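Local coordinates for protein DNA polymerase sliding clamp 2 (Thermococcus kodakarensis, PDB 3LX2) that probably forms, as a ring-shaped homotrimer around DNA, a moving platform that tethers DNA polymerase and other proteins during rapid replication, at residues D25-Q30 / F71-F76; Q37-D42 / I123-L128; P129-A134 / L189-T194; G139-A144 / D207-L212; P227-Y232 / S241-P246. All coordinates share one frame; numbering follows the deposited sequence.

Interaction 1 (D25-Q30 / F71-F76); sequences DEAVFQ and FDLKRF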
# COMPACT_ATOMS: atom_id res chain seq x y z
N ASP A 25 2.01 11.66 -24.37
CA ASP A 25 2.58 10.35 -24.59
C ASP A 25 4.09 10.49 -24.80
O ASP A 25 4.85 9.58 -24.48
CB ASP A 25 1.91 9.69 -25.82
CG ASP A 25 0.37 9.67 -25.71
OD1 ASP A 25 -0.17 9.19 -24.69
OD2 ASP A 25 -0.33 10.12 -26.66
N GLU A 26 4.48 11.65 -25.34
CA GLU A 26 5.82 11.90 -25.78
C GLU A 26 6.17 13.31 -25.41
O GLU A 26 5.30 14.19 -25.39
CB GLU A 26 5.94 11.78 -27.31
CG GLU A 26 5.08 10.66 -27.94
CD GLU A 26 5.49 10.35 -29.39
OE1 GLU A 26 5.60 11.33 -30.20
OE2 GLU A 26 5.71 9.13 -29.69
N ALA A 27 7.45 13.56 -25.11
CA ALA A 27 7.86 14.93 -24.92
C ALA A 27 9.09 15.31 -25.71
O ALA A 27 10.01 14.53 -25.87
CB ALA A 27 8.04 15.19 -23.51
N VAL A 28 9.07 16.53 -26.23
CA VAL A 28 10.21 17.12 -26.85
C VAL A 28 11.02 18.01 -25.91
O VAL A 28 10.57 19.05 -25.46
CB VAL A 28 9.76 17.98 -28.05
CG1 VAL A 28 10.98 18.61 -28.78
CG2 VAL A 28 8.86 17.14 -29.01
N PHE A 29 12.26 17.63 -25.66
CA PHE A 29 13.10 18.43 -24.80
C PHE A 29 14.04 19.27 -25.64
O PHE A 29 14.90 18.76 -26.32
CB PHE A 29 13.86 17.53 -23.84
CG PHE A 29 13.15 17.30 -22.52
CD1 PHE A 29 11.83 17.70 -22.32
CD2 PHE A 29 13.81 16.67 -21.46
CE1 PHE A 29 11.18 17.49 -21.13
CE2 PHE A 29 13.14 16.44 -20.26
CZ PHE A 29 11.83 16.87 -20.10
N GLN A 30 13.87 20.58 -25.59
CA GLN A 30 14.89 21.40 -26.19
C GLN A 30 16.07 21.55 -25.23
O GLN A 30 15.98 22.22 -24.21
CB GLN A 30 14.36 22.75 -26.63
CG GLN A 30 15.41 23.61 -27.35
CD GLN A 30 15.69 23.10 -28.78
OE1 GLN A 30 14.73 22.75 -29.52
NE2 GLN A 30 16.99 23.04 -29.16
N PHE A 71 11.20 11.63 -26.84
CA PHE A 71 11.18 10.23 -26.42
C PHE A 71 9.88 9.88 -25.73
O PHE A 71 9.09 10.74 -25.38
CB PHE A 71 12.38 9.94 -25.50
CG PHE A 71 12.61 11.00 -24.49
CD1 PHE A 71 11.96 10.96 -23.28
CD2 PHE A 71 13.41 12.09 -24.79
CE1 PHE A 71 12.13 11.98 -22.36
CE2 PHE A 71 13.59 13.11 -23.89
CZ PHE A 71 12.95 13.04 -22.65
N ASP A 72 9.67 8.59 -25.53
CA ASP A 72 8.41 8.16 -24.99
C ASP A 72 8.35 8.43 -23.46
O ASP A 72 9.20 7.96 -22.71
CB ASP A 72 8.16 6.73 -25.36
CG ASP A 72 6.77 6.36 -25.12
OD1 ASP A 72 5.86 7.00 -25.67
OD2 ASP A 72 6.56 5.43 -24.35
N LEU A 73 7.34 9.20 -23.04
CA LEU A 73 7.32 9.68 -21.67
C LEU A 73 7.16 8.48 -20.72
O LEU A 73 7.88 8.34 -19.73
CB LEU A 73 6.27 10.77 -21.46
CG LEU A 73 6.65 12.26 -21.57
CD1 LEU A 73 5.45 13.23 -21.80
CD2 LEU A 73 7.45 12.75 -20.37
N LYS A 74 6.25 7.58 -21.06
CA LYS A 74 6.01 6.45 -20.23
C LYS A 74 7.21 5.53 -20.18
O LYS A 74 7.35 4.81 -19.22
CB LYS A 74 4.76 5.69 -20.70
CG LYS A 74 4.48 4.43 -19.90
CD LYS A 74 3.33 3.56 -20.45
CE LYS A 74 1.95 4.19 -20.25
NZ LYS A 74 1.57 5.01 -21.42
N ARG A 75 8.06 5.49 -21.21
CA ARG A 75 9.22 4.58 -21.16
C ARG A 75 10.26 5.11 -20.15
O ARG A 75 10.83 4.37 -19.33
CB ARG A 75 9.89 4.49 -22.52
CG ARG A 75 9.71 3.19 -23.27
CD ARG A 75 10.67 3.25 -24.47
NE ARG A 75 11.34 1.96 -24.61
CZ ARG A 75 11.42 1.24 -25.73
NH1 ARG A 75 10.90 1.68 -26.87
NH2 ARG A 75 12.07 0.09 -25.69
N PHE A 76 10.46 6.41 -20.23
CA PHE A 76 11.40 7.14 -19.44
C PHE A 76 10.96 7.14 -18.02
O PHE A 76 11.77 7.04 -17.12
CB PHE A 76 11.40 8.58 -19.94
CG PHE A 76 12.46 9.44 -19.34
CD1 PHE A 76 13.71 8.92 -19.04
CD2 PHE A 76 12.21 10.78 -19.11
CE1 PHE A 76 14.72 9.73 -18.51
CE2 PHE A 76 13.20 11.60 -18.55
CZ PHE A 76 14.47 11.06 -18.25
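In the N-terminal PCNA domain, strand 26-31 runs antiparallel to strand 67-72, outermost of the long sheet within the chain, at the point where that strand passes into helix 73-80. Ala27 and Phe71 form a hydrogen-bonded pair, Ala27 N to Phe71 O and Phe71 N to Ala27 O, both rather long at 3.3 Å. Beyond Asp72, the N-cap residue, the pairing is carried one step into the helix: Leu73 N reaches Asp25 O at 2.9 Å, approaching from above the carbonyl plane. The Leu73 side chain follows that bond. Its CB sits 3.5 Å from Asp25 O, CG and CD2 lie against Ala27 CB, and CD1 comes within 3.7 Å of Ala27 CB, while Ile17 and Leu20 of helix 10-21 also touch this leucine. Phe71 takes the crowded first torsion, CG between backbone N and carbonyl carbon (chi1 44°). Its ring stands T-shaped to Phe29, planes at 87°, with Phe71 CZ over the Phe29 face, 3.9 Å from Phe29 CD2.

Interaction 2 (Q37-D42 / I123-L128); sequences QMRAID and IEIPSL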
# COMPACT_ATOMS: atom_id res chain seq x y z
N GLN A 37 14.18 23.09 -21.94
CA GLN A 37 12.87 23.70 -22.14
C GLN A 37 11.97 22.77 -22.89
O GLN A 37 12.40 22.08 -23.82
CB GLN A 37 13.00 25.05 -22.91
CG GLN A 37 13.66 26.17 -22.08
CD GLN A 37 13.98 27.43 -22.87
OE1 GLN A 37 13.98 27.46 -24.11
NE2 GLN A 37 14.30 28.49 -22.14
N MET A 38 10.72 22.75 -22.48
CA MET A 38 9.72 22.03 -23.18
C MET A 38 8.45 22.84 -23.13
O MET A 38 8.19 23.54 -22.17
CB MET A 38 9.49 20.67 -22.55
CG MET A 38 8.22 20.02 -23.02
SD MET A 38 7.97 18.52 -22.08
CE MET A 38 6.28 18.19 -22.45
N ARG A 39 7.68 22.73 -24.20
CA ARG A 39 6.42 23.36 -24.33
C ARG A 39 5.60 22.43 -25.15
O ARG A 39 6.02 22.01 -26.23
CB ARG A 39 6.52 24.70 -25.04
CG ARG A 39 5.15 25.40 -25.06
CD ARG A 39 5.18 26.85 -25.47
NE ARG A 39 6.04 27.74 -24.67
CZ ARG A 39 6.23 29.02 -24.98
NH1 ARG A 39 5.64 29.53 -26.07
NH2 ARG A 39 7.01 29.79 -24.23
N ALA A 40 4.43 22.06 -24.63
CA ALA A 40 3.60 21.09 -25.33
C ALA A 40 2.15 21.33 -24.96
O ALA A 40 1.85 22.05 -23.97
CB ALA A 40 4.03 19.72 -24.96
N ILE A 41 1.25 20.70 -25.74
CA ILE A 41 -0.21 20.76 -25.49
C ILE A 41 -0.80 19.38 -25.60
O ILE A 41 -0.41 18.59 -26.44
CB ILE A 41 -0.93 21.73 -26.48
CG1 ILE A 41 -0.31 23.12 -26.46
CG2 ILE A 41 -2.41 21.95 -26.12
CD1 ILE A 41 -1.01 24.11 -27.43
N ASP A 42 -1.79 19.08 -24.78
CA ASP A 42 -2.49 17.78 -24.88
C ASP A 42 -3.41 17.72 -26.11
O ASP A 42 -3.87 18.75 -26.60
CB ASP A 42 -3.25 17.47 -23.57
CG ASP A 42 -4.61 18.11 -23.50
OD1 ASP A 42 -5.61 17.38 -23.30
OD2 ASP A 42 -4.70 19.35 -23.65
N ILE A 123 4.91 26.65 -30.63
CA ILE A 123 3.69 26.93 -29.84
C ILE A 123 3.78 28.35 -29.31
O ILE A 123 4.78 28.73 -28.68
CB ILE A 123 3.40 25.89 -28.71
CG1 ILE A 123 3.24 24.48 -29.31
CG2 ILE A 123 2.14 26.27 -27.95
CD1 ILE A 123 3.22 23.33 -28.30
N GLU A 124 2.76 29.14 -29.61
CA GLU A 124 2.74 30.54 -29.26
C GLU A 124 1.77 30.80 -28.11
O GLU A 124 0.63 30.30 -28.11
CB GLU A 124 2.42 31.41 -30.48
CG GLU A 124 3.66 31.81 -31.33
CD GLU A 124 4.44 33.00 -30.74
OE1 GLU A 124 3.80 33.85 -30.08
OE2 GLU A 124 5.68 33.08 -30.95
N ILE A 125 2.24 31.57 -27.15
CA ILE A 125 1.51 31.84 -25.93
C ILE A 125 0.86 33.23 -26.00
O ILE A 125 1.56 34.26 -25.96
CB ILE A 125 2.45 31.71 -24.69
CG1 ILE A 125 1.72 32.12 -23.40
CG2 ILE A 125 3.79 32.49 -24.93
CD1 ILE A 125 2.53 31.94 -22.12
N PRO A 126 -0.48 33.26 -26.13
CA PRO A 126 -1.25 34.51 -25.99
C PRO A 126 -0.93 35.26 -24.70
O PRO A 126 -0.51 34.65 -23.70
CB PRO A 126 -2.71 34.02 -25.94
CG PRO A 126 -2.64 32.47 -25.95
CD PRO A 126 -1.32 32.14 -26.57
N SER A 127 -1.10 36.58 -24.72
CA SER A 127 -1.08 37.35 -23.48
C SER A 127 -2.46 37.20 -22.88
O SER A 127 -3.45 37.01 -23.62
CB SER A 127 -0.73 38.81 -23.73
OG SER A 127 0.18 39.26 -22.73
N LEU A 128 -2.55 37.23 -21.55
CA LEU A 128 -3.81 36.84 -20.90
C LEU A 128 -4.22 37.67 -19.70
O LEU A 128 -3.52 37.69 -18.68
CB LEU A 128 -3.80 35.37 -20.54
CG LEU A 128 -4.09 34.48 -21.73
CD1 LEU A 128 -3.82 33.08 -21.30
CD2 LEU A 128 -5.51 34.65 -22.28
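Here the connector between the two PCNA domains, an irregular run leading to strand 132-137, crosses strand 35-41 of the N-terminal domain. Ile123 and Arg39 have the most surface buried, and no beta pairing joins the segments: the nearest CA atoms, those of Arg39 and Ile123, are 7.1 Å apart. Ile123 places CG1 anti to its own carbonyl carbon, and this torsion with an extended chi2 carries CD1 onto the strand backbone, 3.7 Å from Ala40 CA. Its other branch, CG2, turns to the tip of Ile41, lying 3.9 Å from Ile41 CD1, and Leu48 of the next strand also touches Ile123. Arg39 slides past Ile123 in the opposite direction, with CG anti to the backbone N (chi1 -176°), so that its CD rests 3.8 Å from Ile123 CB. A bend at chi3 (-57°) then brings the guanidinium edge to the connector's backbone. Arg39 NE has a long, weak ion pair with Asp50. Ile125 adds CG2, 3.7 Å from Arg39 NH1. The single hydrogen bond, Arg39 NH1 to Ile123 O at 2.9 Å, is noticeably bent, with 134° at the hydrogen, and the donor stands above the carbonyl plane.

Interaction 3 (P129-A134 / L189-T194); sequences PWTVKA and LEHKMT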
# COMPACT_ATOMS: atom_id res chain seq x y z
N PRO A 129 -5.37 38.34 -19.82
CA PRO A 129 -5.86 39.31 -18.86
C PRO A 129 -6.26 38.64 -17.55
O PRO A 129 -7.44 38.56 -17.24
CB PRO A 129 -7.11 39.89 -19.55
CG PRO A 129 -7.56 38.83 -20.47
CD PRO A 129 -6.28 38.23 -20.98
N TRP A 130 -5.28 38.18 -16.79
CA TRP A 130 -5.58 37.58 -15.50
C TRP A 130 -5.95 38.67 -14.53
O TRP A 130 -5.22 39.64 -14.37
CB TRP A 130 -4.40 36.78 -14.94
CG TRP A 130 -4.09 35.48 -15.65
CD1 TRP A 130 -4.95 34.43 -15.89
CD2 TRP A 130 -2.84 35.10 -16.21
NE1 TRP A 130 -4.30 33.42 -16.56
CE2 TRP A 130 -3.01 33.81 -16.78
CE3 TRP A 130 -1.59 35.71 -16.28
CZ2 TRP A 130 -1.97 33.13 -17.40
CZ3 TRP A 130 -0.55 35.03 -16.90
CH2 TRP A 130 -0.75 33.76 -17.45
N THR A 131 -7.08 38.52 -13.87
CA THR A 131 -7.48 39.47 -12.84
C THR A 131 -7.09 39.01 -11.44
O THR A 131 -6.78 39.83 -10.59
CB THR A 131 -8.99 39.90 -12.97
OG1 THR A 131 -9.87 38.77 -12.89
CG2 THR A 131 -9.22 40.59 -14.34
N VAL A 132 -7.06 37.70 -11.19
CA VAL A 132 -6.62 37.22 -9.86
C VAL A 132 -5.19 36.69 -9.91
O VAL A 132 -4.75 36.21 -10.95
CB VAL A 132 -7.54 36.11 -9.32
CG1 VAL A 132 -7.08 35.64 -7.94
CG2 VAL A 132 -8.97 36.59 -9.24
N LYS A 133 -4.49 36.75 -8.79
CA LYS A 133 -3.24 36.04 -8.63
C LYS A 133 -3.08 35.69 -7.17
O LYS A 133 -3.27 36.56 -6.31
CB LYS A 133 -2.01 36.83 -9.09
CG LYS A 133 -0.74 36.30 -8.40
CD LYS A 133 0.56 37.00 -8.75
CE LYS A 133 1.77 36.05 -8.58
NZ LYS A 133 3.09 36.77 -8.51
N ALA A 134 -2.68 34.44 -6.88
CA ALA A 134 -2.55 34.03 -5.52
C ALA A 134 -1.35 33.14 -5.38
O ALA A 134 -0.85 32.67 -6.38
CB ALA A 134 -3.78 33.32 -5.06
N LEU A 189 -2.52 37.18 -1.98
CA LEU A 189 -3.72 37.28 -2.77
C LEU A 189 -3.97 38.67 -3.33
O LEU A 189 -4.18 39.64 -2.60
CB LEU A 189 -4.94 36.79 -1.98
CG LEU A 189 -6.28 37.01 -2.66
CD1 LEU A 189 -6.34 36.22 -3.98
CD2 LEU A 189 -7.35 36.59 -1.70
N GLU A 190 -3.96 38.77 -4.64
CA GLU A 190 -4.05 40.04 -5.28
C GLU A 190 -5.17 39.95 -6.31
O GLU A 190 -5.19 39.04 -7.13
CB GLU A 190 -2.69 40.40 -5.91
CG GLU A 190 -2.33 41.87 -5.88
CD GLU A 190 -2.35 42.47 -4.46
OE1 GLU A 190 -1.55 42.04 -3.59
OE2 GLU A 190 -3.18 43.38 -4.21
N HIS A 191 -6.14 40.86 -6.18
CA HIS A 191 -7.24 41.00 -7.13
C HIS A 191 -7.11 42.35 -7.81
O HIS A 191 -7.03 43.38 -7.14
CB HIS A 191 -8.59 40.97 -6.41
CG HIS A 191 -9.72 40.43 -7.25
ND1 HIS A 191 -9.91 40.80 -8.57
CD2 HIS A 191 -10.71 39.56 -6.95
CE1 HIS A 191 -10.97 40.17 -9.05
NE2 HIS A 191 -11.47 39.41 -8.08
N LYS A 192 -7.05 42.33 -9.15
CA LYS A 192 -7.15 43.55 -9.97
C LYS A 192 -8.59 43.77 -10.39
O LYS A 192 -8.89 43.88 -11.59
CB LYS A 192 -6.22 43.49 -11.19
CG LYS A 192 -5.13 44.56 -11.23
CD LYS A 192 -4.35 44.50 -12.53
CE LYS A 192 -3.41 43.31 -12.54
NZ LYS A 192 -2.94 43.03 -13.93
N MET A 193 -9.47 43.83 -9.39
CA MET A 193 -10.90 44.09 -9.53
C MET A 193 -11.60 43.50 -8.31
O MET A 193 -11.06 43.56 -7.19
CB MET A 193 -11.49 43.53 -10.83
CG MET A 193 -12.84 44.11 -11.24
SD MET A 193 -13.61 43.05 -12.49
CE MET A 193 -15.34 43.59 -12.45
N THR A 194 -12.76 42.88 -8.53
CA THR A 194 -13.64 42.52 -7.43
C THR A 194 -14.56 41.29 -7.66
O THR A 194 -14.95 40.63 -6.69
CB THR A 194 -14.40 43.79 -6.91
OG1 THR A 194 -13.93 44.12 -5.59
CG2 THR A 194 -15.95 43.64 -6.91
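At one end of the long antiparallel sheet, in the C-terminal PCNA domain, strand 132-137 pairs with strand 186-191, outermost within the chain; the axes of the short segments 132-134 and 189-191 run 174° apart, 4.8 Å at closest approach. Lys133 and Glu190 form the hydrogen-bonded pair: Lys133 N to Glu190 O and Glu190 N to Lys133 O both measure 2.9 Å and lie nearly along the C=O axes. A third bond beyond the strands proper, Lys192 N to Thr131 O at 2.9 Å, is almost straight at the hydrogen (176°) and lies in the carbonyl plane. Thr131 and Val132 together face Phe222 on the other neighbouring strand, a classic beta bulge. Val132, Ala134, Leu189 and His191 share the other side from Lys133 and Glu190. Leu189 swings CD1 to within 4.0 Å of Ala134 CB. Val132 holds CG2 beside its backbone N and directs it over the centre of the His191 imidazole, a CH-pi contact 4.0 Å from the centroid and 13° off the ring normal. Met193 O and Thr194 N cover the rim of the opposite face, and His191 NE2 makes a weak hydrogen bond to Ala159 O. The chemistry thus implies mainly apolar packing on this side, whose one polar ring has a weak backbone partner, with charged Lys133 and Glu190 on the other.

Interaction 4 (G139-A144 / D207-L212); sequences GALKRA and DILRSL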
# COMPACT_ATOMS: atom_id res chain seq x y z
N GLY A 139 -0.82 21.54 -0.66
CA GLY A 139 -1.71 20.74 0.19
C GLY A 139 -3.09 21.34 0.27
O GLY A 139 -4.09 20.63 0.30
N ALA A 140 -3.15 22.67 0.28
CA ALA A 140 -4.42 23.38 0.29
C ALA A 140 -5.16 23.13 -1.01
O ALA A 140 -6.31 22.64 -0.98
CB ALA A 140 -4.21 24.89 0.53
N LEU A 141 -4.55 23.46 -2.15
CA LEU A 141 -5.14 23.11 -3.44
C LEU A 141 -5.53 21.65 -3.48
O LEU A 141 -6.64 21.34 -3.84
CB LEU A 141 -4.23 23.38 -4.61
CG LEU A 141 -4.11 24.84 -4.99
CD1 LEU A 141 -3.65 24.94 -6.44
CD2 LEU A 141 -5.43 25.60 -4.80
N LYS A 142 -4.63 20.76 -3.11
CA LYS A 142 -4.94 19.33 -3.29
C LYS A 142 -6.16 18.99 -2.47
O LYS A 142 -6.88 18.08 -2.79
CB LYS A 142 -3.80 18.43 -2.88
CG LYS A 142 -2.70 18.37 -3.92
CD LYS A 142 -1.73 17.23 -3.68
CE LYS A 142 -0.62 17.58 -2.75
NZ LYS A 142 0.45 16.53 -2.75
N ARG A 143 -6.40 19.76 -1.42
CA ARG A 143 -7.55 19.55 -0.58
C ARG A 143 -8.72 19.96 -1.45
O ARG A 143 -9.54 19.13 -1.81
CB ARG A 143 -7.46 20.40 0.71
CG ARG A 143 -8.80 21.02 1.27
CD ARG A 143 -9.93 20.03 1.74
NE ARG A 143 -9.46 18.90 2.59
CZ ARG A 143 -9.50 18.84 3.93
NH1 ARG A 143 -10.00 19.84 4.67
NH2 ARG A 143 -9.04 17.76 4.54
N ALA A 144 -8.78 21.25 -1.76
CA ALA A 144 -9.84 21.81 -2.55
C ALA A 144 -10.20 20.87 -3.70
O ALA A 144 -11.35 20.41 -3.84
CB ALA A 144 -9.42 23.12 -3.07
N ASP A 207 -4.13 15.84 -11.45
CA ASP A 207 -2.96 15.24 -12.08
C ASP A 207 -1.75 16.19 -12.11
O ASP A 207 -0.60 15.75 -12.02
CB ASP A 207 -3.27 14.75 -13.50
CG ASP A 207 -3.95 13.37 -13.53
OD1 ASP A 207 -3.90 12.62 -12.53
OD2 ASP A 207 -4.50 13.02 -14.59
N ILE A 208 -2.02 17.49 -12.19
CA ILE A 208 -0.97 18.50 -12.15
C ILE A 208 -0.33 18.53 -10.75
O ILE A 208 0.88 18.53 -10.66
CB ILE A 208 -1.52 19.90 -12.54
CG1 ILE A 208 -1.99 19.92 -14.00
CG2 ILE A 208 -0.50 21.04 -12.21
CD1 ILE A 208 -2.62 21.26 -14.50
N LEU A 209 -1.14 18.54 -9.69
CA LEU A 209 -0.74 18.75 -8.28
C LEU A 209 -0.25 17.50 -7.55
O LEU A 209 0.24 17.59 -6.44
CB LEU A 209 -1.93 19.33 -7.47
CG LEU A 209 -2.58 20.67 -7.93
CD1 LEU A 209 -3.99 20.94 -7.32
CD2 LEU A 209 -1.63 21.91 -7.78
N ARG A 210 -0.37 16.33 -8.15
CA ARG A 210 -0.02 15.10 -7.40
C ARG A 210 1.44 14.91 -7.05
O ARG A 210 1.73 14.44 -5.97
CB ARG A 210 -0.56 13.86 -8.09
CG ARG A 210 -0.40 12.58 -7.28
CD ARG A 210 -1.01 11.37 -8.07
NE ARG A 210 -2.47 11.33 -7.95
CZ ARG A 210 -3.33 11.56 -8.95
NH1 ARG A 210 -2.90 11.86 -10.18
NH2 ARG A 210 -4.63 11.48 -8.70
N SER A 211 2.37 15.25 -7.93
CA SER A 211 3.82 15.16 -7.60
C SER A 211 4.31 16.09 -6.47
O SER A 211 5.11 15.68 -5.65
CB SER A 211 4.70 15.41 -8.83
OG SER A 211 4.68 14.30 -9.70
N LEU A 212 3.80 17.30 -6.41
CA LEU A 212 4.21 18.29 -5.43
C LEU A 212 4.00 17.85 -3.97
O LEU A 212 3.06 17.09 -3.66
CB LEU A 212 3.44 19.59 -5.68
CG LEU A 212 3.65 20.20 -7.06
CD1 LEU A 212 2.88 21.45 -7.06
CD2 LEU A 212 5.15 20.48 -7.32
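Helical residues 139-144 approach residues 207-212, which include part of helix 202-209, most closely at Lys142 and Leu209, whose CA atoms are 6.5 Å apart. Leu209 is the apolar centre: its CD1 lies 3.7 Å from Leu141 CB and its CD2 3.9 Å from Leu141 CD1, the two leucines crossing at about a right angle. Lys142 slides past Leu209 in the opposite direction, CD 3.4 Å from Leu209 O. The chain then bends at chi3 (-87°), bringing NZ to Leu212 O in a 2.8 Å hydrogen bond from above the carbonyl plane. Asp214 is a long, weak ionic partner of Lys142 NZ, and a sulfate ion, probably from the crystallisation liquor, lies about 5 Å from the same side chain. Both segments belong to the helices that, as in other PCNA rings, line the central DNA channel. The contact joins them, each also packing on a sheet: Leu141 on Phe166 of strand 164-169 and Leu209 on Leu230 of strand 228-234, while Arg143 salt-bridges Asp87 of a neighbouring subunit.

Interaction 5 (P227-Y232 / S241-P246); sequences PLLLKY and SFLIAP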
# COMPACT_ATOMS: atom_id res chain seq x y z
N PRO A 227 -8.02 30.83 -19.54
CA PRO A 227 -7.18 29.72 -19.05
C PRO A 227 -6.68 29.93 -17.62
O PRO A 227 -6.39 31.06 -17.24
CB PRO A 227 -6.02 29.72 -20.04
CG PRO A 227 -6.56 30.34 -21.30
CD PRO A 227 -7.79 31.12 -20.97
N LEU A 228 -6.62 28.87 -16.81
CA LEU A 228 -6.03 28.98 -15.46
C LEU A 228 -4.52 28.75 -15.53
O LEU A 228 -4.08 27.83 -16.21
CB LEU A 228 -6.63 27.92 -14.53
CG LEU A 228 -5.88 27.53 -13.24
CD1 LEU A 228 -6.07 28.58 -12.15
CD2 LEU A 228 -6.34 26.15 -12.70
N LEU A 229 -3.73 29.54 -14.79
CA LEU A 229 -2.28 29.23 -14.61
C LEU A 229 -1.99 28.58 -13.26
O LEU A 229 -2.46 29.04 -12.23
CB LEU A 229 -1.37 30.44 -14.81
CG LEU A 229 0.13 30.22 -14.40
CD1 LEU A 229 0.91 29.27 -15.37
CD2 LEU A 229 0.94 31.53 -14.14
N LEU A 230 -1.25 27.48 -13.28
CA LEU A 230 -0.65 26.94 -12.07
C LEU A 230 0.83 26.76 -12.42
O LEU A 230 1.19 26.07 -13.40
CB LEU A 230 -1.23 25.58 -11.68
CG LEU A 230 -2.70 25.29 -11.43
CD1 LEU A 230 -2.80 23.91 -10.86
CD2 LEU A 230 -3.30 26.27 -10.45
N LYS A 231 1.64 27.42 -11.61
CA LYS A 231 3.07 27.51 -11.82
C LYS A 231 3.81 27.07 -10.56
O LYS A 231 3.47 27.49 -9.43
CB LYS A 231 3.43 28.94 -12.19
CG LYS A 231 4.94 29.29 -12.23
CD LYS A 231 5.04 30.70 -12.82
CE LYS A 231 6.46 31.21 -12.82
NZ LYS A 231 6.61 32.30 -13.83
N TYR A 232 4.79 26.19 -10.75
CA TYR A 232 5.71 25.89 -9.67
C TYR A 232 7.17 26.17 -9.96
O TYR A 232 7.70 25.80 -11.02
CB TYR A 232 5.48 24.53 -8.98
CG TYR A 232 5.38 23.22 -9.78
CD1 TYR A 232 4.13 22.73 -10.24
CD2 TYR A 232 6.50 22.38 -9.95
CE1 TYR A 232 4.02 21.48 -10.93
CE2 TYR A 232 6.39 21.09 -10.63
CZ TYR A 232 5.15 20.67 -11.11
OH TYR A 232 5.02 19.43 -11.75
N SER A 241 4.89 25.44 -15.59
CA SER A 241 3.69 26.22 -15.84
C SER A 241 2.74 25.40 -16.64
O SER A 241 3.10 24.84 -17.67
CB SER A 241 4.04 27.42 -16.70
OG SER A 241 4.96 28.26 -16.02
N PHE A 242 1.52 25.31 -16.14
CA PHE A 242 0.40 24.75 -16.85
C PHE A 242 -0.69 25.82 -17.10
O PHE A 242 -1.11 26.58 -16.19
CB PHE A 242 -0.20 23.60 -16.05
CG PHE A 242 0.72 22.41 -15.87
CD1 PHE A 242 0.76 21.40 -16.82
CD2 PHE A 242 1.53 22.28 -14.73
CE1 PHE A 242 1.59 20.26 -16.64
CE2 PHE A 242 2.36 21.15 -14.56
CZ PHE A 242 2.39 20.14 -15.53
N LEU A 243 -1.13 25.90 -18.35
CA LEU A 243 -2.37 26.63 -18.64
C LEU A 243 -3.48 25.63 -18.85
O LEU A 243 -3.31 24.65 -19.60
CB LEU A 243 -2.21 27.54 -19.85
CG LEU A 243 -1.08 28.56 -19.83
CD1 LEU A 243 -0.97 29.20 -21.21
CD2 LEU A 243 -1.22 29.64 -18.82
N ILE A 244 -4.58 25.82 -18.14
CA ILE A 244 -5.71 24.89 -18.26
C ILE A 244 -6.92 25.65 -18.79
O ILE A 244 -7.38 26.62 -18.16
CB ILE A 244 -6.12 24.25 -16.94
CG1 ILE A 244 -4.95 23.53 -16.26
CG2 ILE A 244 -7.30 23.23 -17.19
CD1 ILE A 244 -4.21 24.36 -15.25
N ALA A 245 -7.42 25.21 -19.94
CA ALA A 245 -8.57 25.84 -20.57
C ALA A 245 -9.82 25.75 -19.69
O ALA A 245 -10.03 24.74 -19.01
CB ALA A 245 -8.82 25.24 -21.97
N PRO A 246 -10.63 26.83 -19.67
CA PRO A 246 -11.86 26.89 -18.89
C PRO A 246 -12.94 25.99 -19.41
O PRO A 246 -12.72 25.20 -20.30
CB PRO A 246 -12.31 28.34 -19.03
CG PRO A 246 -11.54 28.89 -20.20
CD PRO A 246 -10.28 28.13 -20.28
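Leu228 sets CG anti to its backbone N (chi1 161°), whereas Ile244 sets CG1 anti to its carbonyl carbon and turns chi2 to 95°; the two side chains consequently lie side by side, with Leu228 CD2 3.8 Å from Ile244 CD1. Tyr232 adopts the crowded first torsion (chi1 52°), which brings its CE1 to the ring edge of Phe242, 4.0 Å from CE2. These contacts line one face of a beta hairpin, strands 228-234 and 238-244, in the middle of the long PCNA sheet. Two hydrogen-bonded pairs stitch it: Leu228 N to Ile244 O at 2.7 Å and Ile244 N to Leu228 O at 2.8 Å, then Leu230 N to Phe242 O and Phe242 N to Leu230 O. On that face Ile208 of helix 202-209 packs on Leu230, Phe242 and Ile244. Leu229, Leu243, Lys231 and Ser241 occupy the other face, where Leu229 CD1 meets Ser241 CB at 3.9 Å. Lys231 NZ salt-bridges Glu239. Next to the Leu228-Ile244 pair, Pro227 and Pro246 lie alongside each other, Pro227 CD to Pro246 CD 4.0 Å.

Interactions 1, 3 and 5, all partly buried, rest on antiparallel backbone pairing in one long sheet: 1 and 3 involve its outermost strands within the chain, their centres about 35 Å apart, and 5 lies between them. Interaction 2, at the surface, combines isoleucine packing with one side-chain-to-carbonyl bond; interaction 4, buried, pairs leucine packing with a lysine-to-carbonyl bond. Interactions 1 and 2 lie on neighbouring strands, 26-31 and 35-41, and Met38 SD touches Phe29 and Ala27. The connector of interaction 2 runs directly into interaction 3; Leu128 and Trp130 on the way pack against interaction 5, Trp130 NE1 probably bonding Pro227 O. Interaction 4 covers the opposite face of that hairpin through Ile208, Leu209 and Leu212.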